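Local coordinates for protein arsenate Reductase (Corynebacterium glutamicum, PDB 3T38) that probably reduces arsenate to arsenite with thioredoxin as the electron source, using a low-molecular-weight tyrosine phosphatase fold, at residues A[14-18]-A[34-39]; A[120-124]-A[140-144]; A[154-160]-A[172-178]. All blocks are in the same frame, centred on the assembly; numbering follows the deposited sequence.

Contact 1. Residues A[14-18]-A[34-39]; sequences LNRIA and INRYIF. With D1D ((4S,5S)-1,2-dithiane-4,5-diol), chain C.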
loop_
_atom_site.group_PDB
_atom_site.type_symbol
_atom_site.label_atom_id
_atom_site.label_comp_id
_atom_site.label_asym_id
_atom_site.label_seq_id
_atom_site.Cartn_x
_atom_site.Cartn_y
_atom_site.Cartn_z
ATOM N N LEU A 14 3.966 8.935 15.513
ATOM C CA LEU A 14 3.204 7.748 15.076
ATOM C C LEU A 14 2.948 6.793 16.266
ATOM O O LEU A 14 1.855 6.249 16.422
ATOM C CB LEU A 14 3.886 7.042 13.860
ATOM C CG LEU A 14 4.075 7.855 12.546
ATOM C CD1 LEU A 14 4.938 7.130 11.471
ATOM C CD2 LEU A 14 2.718 8.271 11.889
ATOM N N ASN A 15 3.945 6.587 17.116
ATOM C CA ASN A 15 3.719 5.770 18.302
ATOM C C ASN A 15 2.591 6.340 19.173
ATOM O O ASN A 15 1.760 5.570 19.672
ATOM C CB ASN A 15 4.983 5.643 19.166
ATOM C CG ASN A 15 6.005 4.729 18.587
ATOM O OD1 ASN A 15 5.677 3.769 17.873
ATOM N ND2 ASN A 15 7.265 4.996 18.899
ATOM N N ARG A 16 2.559 7.672 19.329
ATOM C CA ARG A 16 1.538 8.329 20.158
ATOM C C ARG A 16 0.115 8.149 19.617
ATOM O O ARG A 16 -0.784 7.782 20.363
ATOM C CB ARG A 16 1.860 9.791 20.460
ATOM C CG ARG A 16 0.841 10.457 21.400
ATOM C CD ARG A 16 0.906 12.011 21.387
ATOM N NE ARG A 16 0.970 12.530 20.017
ATOM C CZ ARG A 16 -0.073 12.586 19.197
ATOM N NH1 ARG A 16 -1.272 12.186 19.619
ATOM N NH2 ARG A 16 0.065 13.066 17.959
ATOM N N ILE A 17 -0.037 8.345 18.311
ATOM C CA ILE A 17 -1.264 8.077 17.548
ATOM C C ILE A 17 -1.748 6.609 17.609
ATOM O O ILE A 17 -2.945 6.346 17.787
ATOM C CB ILE A 17 -1.091 8.556 16.052
ATOM C CG1 ILE A 17 -0.858 10.072 15.977
ATOM C CG2 ILE A 17 -2.317 8.217 15.203
ATOM C CD1 ILE A 17 -0.153 10.480 14.695
ATOM N N ALA A 18 -0.846 5.645 17.488
ATOM C CA ALA A 18 -1.234 4.244 17.656
ATOM C C ALA A 18 -1.762 3.932 19.075
ATOM O O ALA A 18 -2.734 3.202 19.217
ATOM C CB ALA A 18 -0.075 3.343 17.329
ATOM N N ILE A 34 -4.421 -2.369 14.886
ATOM C CA ILE A 34 -4.436 -0.933 15.056
ATOM C C ILE A 34 -3.067 -0.292 14.879
ATOM O O ILE A 34 -2.953 0.716 14.104
ATOM C CB ILE A 34 -4.951 -0.445 16.443
ATOM C CG1 ILE A 34 -6.339 -1.010 16.773
ATOM C CG2 ILE A 34 -4.953 1.112 16.485
ATOM C CD1 ILE A 34 -7.351 -0.726 15.667
ATOM N N ASN A 35 -2.054 -0.816 15.585
ATOM C CA ASN A 35 -0.693 -0.351 15.340
ATOM C C ASN A 35 -0.209 -0.492 13.870
ATOM O O ASN A 35 0.374 0.446 13.338
ATOM C CB ASN A 35 0.274 -0.895 16.401
ATOM C CG ASN A 35 -0.097 -0.377 17.808
ATOM O OD1 ASN A 35 -1.092 0.376 17.950
ATOM N ND2 ASN A 35 0.649 -0.792 18.854
ATOM N N ARG A 36 -0.476 -1.613 13.189
ATOM C CA ARG A 36 -0.082 -1.705 11.767
ATOM C C ARG A 36 -0.799 -0.711 10.932
ATOM O O ARG A 36 -0.257 -0.195 9.944
ATOM C CB ARG A 36 -0.390 -3.096 11.159
ATOM C CG ARG A 36 0.470 -4.202 11.770
ATOM C CD ARG A 36 1.936 -4.038 11.272
ATOM N NE ARG A 36 2.706 -3.164 12.116
ATOM C CZ ARG A 36 3.752 -2.433 11.711
ATOM N NH1 ARG A 36 4.132 -2.422 10.439
ATOM N NH2 ARG A 36 4.401 -1.679 12.584
ATOM N N TYR A 37 -2.042 -0.437 11.289
ATOM C CA TYR A 37 -2.843 0.499 10.532
ATOM C C TYR A 37 -2.187 1.828 10.404
ATOM O O TYR A 37 -2.057 2.397 9.297
ATOM C CB TYR A 37 -4.256 0.644 11.076
ATOM C CG TYR A 37 -5.198 -0.105 10.196
ATOM C CD1 TYR A 37 -5.893 0.542 9.161
ATOM C CD2 TYR A 37 -5.413 -1.460 10.380
ATOM C CE1 TYR A 37 -6.777 -0.184 8.312
ATOM C CE2 TYR A 37 -6.308 -2.181 9.540
ATOM C CZ TYR A 37 -6.967 -1.542 8.533
ATOM O OH TYR A 37 -7.812 -2.291 7.715
ATOM N N ILE A 38 -1.716 2.333 11.514
ATOM C CA ILE A 38 -1.085 3.634 11.429
ATOM C C ILE A 38 0.302 3.664 10.755
ATOM O O ILE A 38 0.576 4.565 9.960
ATOM C CB ILE A 38 -1.128 4.307 12.758
ATOM C CG1 ILE A 38 -0.276 5.546 12.746
ATOM C CG2 ILE A 38 -0.702 3.344 13.835
ATOM C CD1 ILE A 38 0.637 5.567 13.892
ATOM N N PHE A 39 1.180 2.726 11.089
ATOM C CA PHE A 39 2.516 2.766 10.508
ATOM C C PHE A 39 2.497 2.364 9.025
ATOM O O PHE A 39 3.255 2.950 8.232
ATOM C CB PHE A 39 3.513 1.906 11.251
ATOM C CG PHE A 39 3.950 2.501 12.586
ATOM C CD1 PHE A 39 3.272 2.162 13.768
ATOM C CD2 PHE A 39 5.047 3.353 12.658
ATOM C CE1 PHE A 39 3.642 2.684 15.000
ATOM C CE2 PHE A 39 5.449 3.885 13.912
ATOM C CZ PHE A 39 4.736 3.560 15.085
HETATM S S1 D1D C . -1.092 -3.970 5.882
HETATM C C1 D1D C . -1.128 -5.166 7.258
HETATM C C2 D1D C . -2.481 -5.124 7.870
HETATM O O2 D1D C . -2.426 -5.846 9.034
HETATM C C3 D1D C . -2.701 -3.741 8.436
HETATM O O3 D1D C . -3.424 -3.996 9.545
HETATM C C4 D1D C . -3.498 -2.763 7.616
HETATM S S4 D1D C . -2.412 -2.138 6.293
#
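The side-chain oxygen of N15, OD1, meets the rim of the F39 ring, lying near the ring plane and 2.9 Å from F39 CZ. Amide and ring planes stand 58° apart, so the two flat groups do not stack; the oxygen lies beside the C-H at CZ, a close edge contact rather than a hydrogen bond. Most of the remaining interface is apolar. L14 lies against the neighbouring part of the same ring, with L14 CB 3.5 Å from F39 CE2. A18 sits where the backbones come nearest, opposite N35, and fits CB against I38 CG2 at 3.5 Å and against N35 OD1 at 3.2 Å. I38 holds CG1 anti to its backbone N (chi1 170°), which carries that branch toward L14 and I17; L14 CD2 is 4.1 Å from I38 CG1. The placement of I38 CD1 is doubtful, because it is modelled too near the L14 carbonyl. Together helices 10-24 and 31-49 form an antiparallel helical hairpin, the local axes 9.3 Å apart with their directions at 141°. The far side of 34-39 serves the bound dithiane diol, the cyclic disulfide form of a dithiol. Its C4 sits 3.4 Å above the plane of the Y37 ring, offset toward the rim, and O3 comes within 3.3 Å of Y37 CD2. The hydroxyl of Y37 is hydrogen-bonded to D149, which probably limits rotation of the ring beneath the ligand. R36 reaches a salt bridge with D148 of the second subunit, while R152 of that subunit makes a cation-pi contact with F39.

Contact 2. Residues A[120-124]-A[140-144]; sequences ASEIH and DAFPK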
loop_
_atom_site.group_PDB
_atom_site.type_symbol
_atom_site.label_atom_id
_atom_site.label_comp_id
_atom_site.label_asym_id
_atom_site.label_seq_id
_atom_site.Cartn_x
_atom_site.Cartn_y
_atom_site.Cartn_z
ATOM N N ALA A 120 -0.705 9.989 -7.220
ATOM C CA ALA A 120 0.181 11.130 -7.314
ATOM C C ALA A 120 0.524 11.630 -5.901
ATOM O O ALA A 120 0.057 11.083 -4.889
ATOM C CB ALA A 120 -0.480 12.248 -8.132
ATOM N N SER A 121 1.335 12.682 -5.841
ATOM C CA SER A 121 1.750 13.211 -4.572
ATOM C C SER A 121 0.757 14.204 -4.031
ATOM O O SER A 121 0.720 14.430 -2.822
ATOM C CB SER A 121 3.132 13.841 -4.671
ATOM O OG SER A 121 3.071 14.961 -5.491
ATOM N N GLU A 122 -0.063 14.766 -4.915
ATOM C CA GLU A 122 -1.087 15.751 -4.549
ATOM C C GLU A 122 -2.220 15.790 -5.578
ATOM O O GLU A 122 -2.077 15.338 -6.717
ATOM C CB GLU A 122 -0.492 17.160 -4.396
ATOM C CG GLU A 122 0.524 17.359 -3.248
ATOM C CD GLU A 122 0.866 18.839 -3.047
ATOM O OE1 GLU A 122 0.240 19.685 -3.729
ATOM O OE2 GLU A 122 1.758 19.179 -2.225
ATOM N N ILE A 123 -3.359 16.315 -5.153
ATOM C CA ILE A 123 -4.479 16.524 -6.035
ATOM C C ILE A 123 -4.012 17.465 -7.191
ATOM O O ILE A 123 -3.224 18.354 -6.983
ATOM C CB ILE A 123 -5.652 17.234 -5.304
ATOM C CG1 ILE A 123 -6.058 16.543 -3.987
ATOM C CG2 ILE A 123 -6.847 17.423 -6.227
ATOM C CD1 ILE A 123 -6.207 15.104 -4.046
ATOM N N HIS A 124 -4.556 17.266 -8.385
ATOM C CA HIS A 124 -4.317 18.181 -9.496
ATOM C C HIS A 124 -4.787 19.600 -9.059
ATOM O O HIS A 124 -5.904 19.783 -8.617
ATOM C CB HIS A 124 -5.102 17.679 -10.715
ATOM C CG HIS A 124 -4.673 18.282 -12.009
ATOM N ND1 HIS A 124 -4.728 19.642 -12.258
ATOM C CD2 HIS A 124 -4.184 17.709 -13.133
ATOM C CE1 HIS A 124 -4.294 19.878 -13.480
ATOM N NE2 HIS A 124 -3.955 18.725 -14.032
ATOM N N ASP A 140 -9.661 18.837 2.617
ATOM C CA ASP A 140 -8.801 17.793 3.218
ATOM C C ASP A 140 -8.625 16.517 2.372
ATOM O O ASP A 140 -8.553 15.390 2.895
ATOM C CB ASP A 140 -9.276 17.480 4.618
ATOM C CG ASP A 140 -9.001 18.648 5.572
ATOM O OD1 ASP A 140 -7.807 18.908 5.915
ATOM O OD2 ASP A 140 -9.991 19.323 5.950
ATOM N N ALA A 141 -8.598 16.696 1.060
ATOM C CA ALA A 141 -8.525 15.559 0.153
ATOM C C ALA A 141 -7.052 15.330 -0.133
ATOM O O ALA A 141 -6.255 16.272 -0.061
ATOM C CB ALA A 141 -9.295 15.847 -1.095
ATOM N N PHE A 142 -6.659 14.090 -0.415
ATOM C CA PHE A 142 -5.242 13.795 -0.732
ATOM C C PHE A 142 -5.236 12.493 -1.505
ATOM O O PHE A 142 -6.156 11.687 -1.335
ATOM C CB PHE A 142 -4.372 13.672 0.548
ATOM C CG PHE A 142 -4.879 12.653 1.530
ATOM C CD1 PHE A 142 -5.876 12.979 2.440
ATOM C CD2 PHE A 142 -4.369 11.362 1.542
ATOM C CE1 PHE A 142 -6.388 12.013 3.344
ATOM C CE2 PHE A 142 -4.829 10.406 2.450
ATOM C CZ PHE A 142 -5.858 10.706 3.349
ATOM N N PRO A 143 -4.235 12.283 -2.379
ATOM C CA PRO A 143 -4.245 10.988 -3.114
ATOM C C PRO A 143 -3.802 9.882 -2.209
ATOM O O PRO A 143 -2.944 10.106 -1.354
ATOM C CB PRO A 143 -3.189 11.190 -4.209
ATOM C CG PRO A 143 -2.939 12.731 -4.229
ATOM C CD PRO A 143 -3.141 13.155 -2.807
ATOM N N LYS A 144 -4.352 8.687 -2.381
ATOM C CA LYS A 144 -4.031 7.580 -1.438
ATOM C C LYS A 144 -4.201 6.302 -2.217
ATOM O O LYS A 144 -5.053 6.255 -3.104
ATOM C CB LYS A 144 -4.959 7.602 -0.238
ATOM C CG LYS A 144 -6.500 7.425 -0.526
ATOM C CD LYS A 144 -7.403 8.025 0.633
ATOM C CE LYS A 144 -7.701 9.559 0.411
ATOM N NZ LYS A 144 -8.248 9.724 -0.998
#
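E122 and P143 mark the closest backbone approach, their CA atoms 5.9 Å apart, between two segments that both lack regular helix or strand. The chains meet through van der Waals contacts, with P143 as the wedge. Its pyrrolidine ring enters the bend of 120-124: P143 CB lies 3.3 Å from A120 O, and P143 CG lies 3.4 Å from E122 C. I123 packs against the CD corner of the ring. With CG1 beside its backbone N (chi1 -52°), the branch runs across to the second segment, where I123 CD1 packs 3.7 Å from F142 CA and 3.8 Å from P143 CD. In the low-molecular-weight phosphatase fold these loops flank helix 125-133, and both hold the loop between strand 83-88 and helix 94-106, the position of the phosphate-binding P-loop in that family: A120 and H124 bond its backbone at H90 and A92, and K144 N bonds to N91 OD1. H124 is also the N-cap of helix 125-133, its ND1 accepting from L126 N. K144 folds back on its own segment, NZ donating to F142 O at 2.9 Å and almost straight in line with the carbonyl (178°), with a second acceptor in S114 O. That bend lays K144 CE 3.6 Å above the plane of the F142 ring. The ring in turn packs on L45, L58 and F62 of the helices in the N-terminal part.

Contact 3. Residues A[154-160]-A[172-178]; sequences SDYVITM and KHYLDWE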
loop_
_atom_site.group_PDB
_atom_site.type_symbol
_atom_site.label_atom_id
_atom_site.label_comp_id
_atom_site.label_asym_id
_atom_site.label_seq_id
_atom_site.Cartn_x
_atom_site.Cartn_y
_atom_site.Cartn_z
ATOM N N SER A 154 -17.598 -0.928 1.039
ATOM C CA SER A 154 -18.342 -0.151 0.084
ATOM C C SER A 154 -19.629 -0.897 -0.394
ATOM O O SER A 154 -19.611 -2.122 -0.561
ATOM C CB SER A 154 -17.426 0.211 -1.092
ATOM O OG SER A 154 -16.427 1.129 -0.668
ATOM N N ASP A 155 -20.735 -0.174 -0.558
ATOM C CA ASP A 155 -21.953 -0.718 -1.235
ATOM C C ASP A 155 -21.889 -0.472 -2.763
ATOM O O ASP A 155 -22.494 -1.187 -3.517
ATOM C CB ASP A 155 -23.239 -0.093 -0.676
ATOM C CG ASP A 155 -23.396 -0.313 0.816
ATOM O OD1 ASP A 155 -23.716 -1.449 1.216
ATOM O OD2 ASP A 155 -23.165 0.624 1.616
ATOM N N TYR A 156 -21.167 0.566 -3.194
ATOM C CA TYR A 156 -20.975 0.909 -4.612
ATOM C C TYR A 156 -19.484 1.099 -4.842
ATOM O O TYR A 156 -18.835 1.809 -4.070
ATOM C CB TYR A 156 -21.658 2.243 -4.966
ATOM C CG TYR A 156 -23.160 2.214 -4.925
ATOM C CD1 TYR A 156 -23.829 2.248 -3.700
ATOM C CD2 TYR A 156 -23.921 2.099 -6.115
ATOM C CE1 TYR A 156 -25.220 2.188 -3.622
ATOM C CE2 TYR A 156 -25.367 2.048 -6.063
ATOM C CZ TYR A 156 -25.997 2.080 -4.796
ATOM O OH TYR A 156 -27.373 2.041 -4.672
ATOM N N VAL A 157 -18.933 0.505 -5.901
ATOM C CA VAL A 157 -17.520 0.703 -6.202
ATOM C C VAL A 157 -17.487 1.152 -7.628
ATOM O O VAL A 157 -17.940 0.411 -8.500
ATOM C CB VAL A 157 -16.687 -0.631 -6.085
ATOM C CG1 VAL A 157 -15.263 -0.435 -6.629
ATOM C CG2 VAL A 157 -16.674 -1.218 -4.640
ATOM N N ILE A 158 -16.974 2.359 -7.870
ATOM C CA ILE A 158 -17.009 2.957 -9.221
ATOM C C ILE A 158 -15.608 3.139 -9.711
ATOM O O ILE A 158 -14.831 3.850 -9.146
ATOM C CB ILE A 158 -17.794 4.320 -9.321
ATOM C CG1 ILE A 158 -19.272 4.156 -8.948
ATOM C CG2 ILE A 158 -17.776 4.891 -10.718
ATOM C CD1 ILE A 158 -19.531 4.137 -7.468
ATOM N N THR A 159 -15.370 2.534 -10.833
ATOM C CA THR A 159 -14.108 2.423 -11.501
ATOM C C THR A 159 -13.988 3.458 -12.632
ATOM O O THR A 159 -14.932 3.657 -13.374
ATOM C CB THR A 159 -14.055 0.945 -12.034
ATOM O OG1 THR A 159 -13.178 0.218 -11.150
ATOM C CG2 THR A 159 -13.655 0.835 -13.444
HETATM N N MSE A 160 -12.845 4.139 -12.717
HETATM C CA MSE A 160 -12.669 5.241 -13.673
HETATM C C MSE A 160 -11.287 5.179 -14.401
HETATM O O MSE A 160 -10.503 6.145 -14.404
HETATM C CB MSE A 160 -12.859 6.582 -12.940
HETATM C CG MSE A 160 -13.944 6.507 -11.872
HETATM SE SE MSE A 160 -14.270 8.256 -11.007
HETATM C CE MSE A 160 -14.890 9.305 -12.540
ATOM N N LYS A 172 -22.359 -6.174 -3.637
ATOM C CA LYS A 172 -21.971 -4.830 -4.002
ATOM C C LYS A 172 -22.308 -4.465 -5.455
ATOM O O LYS A 172 -22.249 -5.321 -6.338
ATOM C CB LYS A 172 -20.447 -4.671 -3.840
ATOM C CG LYS A 172 -19.891 -4.942 -2.465
ATOM C CD LYS A 172 -18.368 -4.702 -2.375
ATOM C CE LYS A 172 -17.853 -5.344 -1.032
ATOM N NZ LYS A 172 -18.509 -4.628 0.064
ATOM N N HIS A 173 -22.543 -3.167 -5.691
ATOM C CA HIS A 173 -22.677 -2.598 -7.056
ATOM C C HIS A 173 -21.353 -2.130 -7.645
ATOM O O HIS A 173 -20.812 -1.139 -7.237
ATOM C CB HIS A 173 -23.772 -1.487 -7.102
ATOM C CG HIS A 173 -25.043 -1.929 -6.466
ATOM N ND1 HIS A 173 -25.864 -2.868 -7.047
ATOM C CD2 HIS A 173 -25.581 -1.660 -5.249
ATOM C CE1 HIS A 173 -26.872 -3.133 -6.235
ATOM N NE2 HIS A 173 -26.726 -2.410 -5.139
ATOM N N TYR A 174 -20.823 -2.892 -8.576
ATOM C CA TYR A 174 -19.664 -2.475 -9.353
ATOM C C TYR A 174 -20.117 -1.752 -10.645
ATOM O O TYR A 174 -20.796 -2.318 -11.508
ATOM C CB TYR A 174 -18.761 -3.684 -9.653
ATOM C CG TYR A 174 -18.003 -4.177 -8.442
ATOM C CD1 TYR A 174 -18.577 -5.060 -7.523
ATOM C CD2 TYR A 174 -16.702 -3.749 -8.211
ATOM C CE1 TYR A 174 -17.848 -5.508 -6.400
ATOM C CE2 TYR A 174 -15.968 -4.192 -7.118
ATOM C CZ TYR A 174 -16.558 -5.059 -6.211
ATOM O OH TYR A 174 -15.801 -5.459 -5.133
ATOM N N LEU A 175 -19.720 -0.501 -10.734
ATOM C CA LEU A 175 -20.014 0.371 -11.850
ATOM C C LEU A 175 -18.667 0.744 -12.508
ATOM O O LEU A 175 -17.666 0.951 -11.799
ATOM C CB LEU A 175 -20.755 1.644 -11.338
ATOM C CG LEU A 175 -22.297 1.835 -11.192
ATOM C CD1 LEU A 175 -23.162 0.581 -10.965
ATOM C CD2 LEU A 175 -22.678 2.945 -10.190
ATOM N N ASP A 176 -18.652 0.799 -13.840
ATOM C CA ASP A 176 -17.489 1.184 -14.641
ATOM C C ASP A 176 -17.800 2.428 -15.490
ATOM O O ASP A 176 -18.611 2.368 -16.405
ATOM C CB ASP A 176 -17.126 0.019 -15.592
ATOM C CG ASP A 176 -15.749 0.175 -16.225
ATOM O OD1 ASP A 176 -15.227 1.292 -16.344
ATOM O OD2 ASP A 176 -15.179 -0.837 -16.635
ATOM N N TRP A 177 -17.159 3.552 -15.167
ATOM C CA TRP A 177 -17.432 4.831 -15.818
ATOM C C TRP A 177 -16.366 5.249 -16.844
ATOM O O TRP A 177 -16.205 6.442 -17.104
ATOM C CB TRP A 177 -17.555 5.944 -14.780
ATOM C CG TRP A 177 -18.873 5.990 -14.055
ATOM C CD1 TRP A 177 -19.882 5.085 -14.138
ATOM C CD2 TRP A 177 -19.281 6.961 -13.108
ATOM N NE1 TRP A 177 -20.912 5.441 -13.311
ATOM C CE2 TRP A 177 -20.574 6.593 -12.666
ATOM C CE3 TRP A 177 -18.687 8.133 -12.595
ATOM C CZ2 TRP A 177 -21.290 7.337 -11.734
ATOM C CZ3 TRP A 177 -19.399 8.882 -11.668
ATOM C CH2 TRP A 177 -20.679 8.474 -11.233
ATOM N N GLU A 178 -15.630 4.297 -17.392
ATOM C CA GLU A 178 -14.676 4.595 -18.457
ATOM C C GLU A 178 -14.439 3.366 -19.323
ATOM O O GLU A 178 -13.313 2.864 -19.378
ATOM C CB GLU A 178 -13.334 5.070 -17.875
ATOM C CG GLU A 178 -12.372 5.744 -18.938
ATOM C CD GLU A 178 -11.131 6.408 -18.306
ATOM O OE1 GLU A 178 -11.235 6.919 -17.153
ATOM O OE2 GLU A 178 -10.059 6.415 -18.977
#
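Backbone hydrogen bonds carry the pairing of S154-M160 with K172-E178. Strands 156-159 and 173-176 run parallel, their local axes 4.7 Å apart and at 17°, and five N-H groups bond across in alternation: H173 N to D155 O, V157 N to H173 O, L175 N to V157 O, T159 N to L175 O and W177 N to T159 O. Each is nearly straight, the shortest being V157 N to H173 O at 2.8 Å. The unused edge of 156-159 pairs with strand 83-88, leaving 173-176 outermost in the four-stranded parallel sheet.

Aromatic and apolar packing divides by face. On one, the Y156 and H173 side chains lie alongside each other, their ring planes oblique at 38°, with H173 CD2 over the Y156 face. Next along, I158 CG1 lies 3.8 Å from L175 CB. Helix 190-211 covers this face through L204 and I208. On the other face V157 CB touches Y174 CD2 at 3.8 Å. Just past the strands, I158 CG2 makes a CH-pi contact with W177, 3.6 Å from the centroid of its five-membered ring, while the selenomethionine M160 puts CE at the edge of the indole, which also packs on I201 of helix 190-211.

Polar side chains act at both ends. K172 NZ donates to S154 O at 2.8 Å, in the carbonyl plane, and also to R152 O. D176 OD1 meets the T159 CG2 methyl at 3.3 Å and accepts E178 N, an Asx turn that bends the chain just past the strand. E178 OE1 lies close to M160 O, two acceptors, and its charge is answered by R94. The bonded backbone thus fixes the register, and the lysine ammonium probably steadies carbonyls around the end of helix 148-153.

In the fold
Contact 1 belongs to the N-terminal helices, whereas contacts 2 and 3 lie in the phosphatase fold. Their centres are about 21 Å (1 to 2), 20 Å (2 to 3) and 30 Å (1 to 3) apart, and none touch. Within contact 1, R36 and Y37 of 34-39 line the pocket of the dithiane diol, together with T33, E40 and R66; the F142 side chain of contact 2 is about 13 Å from a bound dithiane diol. F142 reaches L45, so helix 31-49 links contacts 1 and 2 indirectly, although their nearest atoms stay about 11 Å apart. Contacts 2 and 3 both engage the segment around H90 to R94, contact 2 through H90, N91 and A92 and contact 3 through R94.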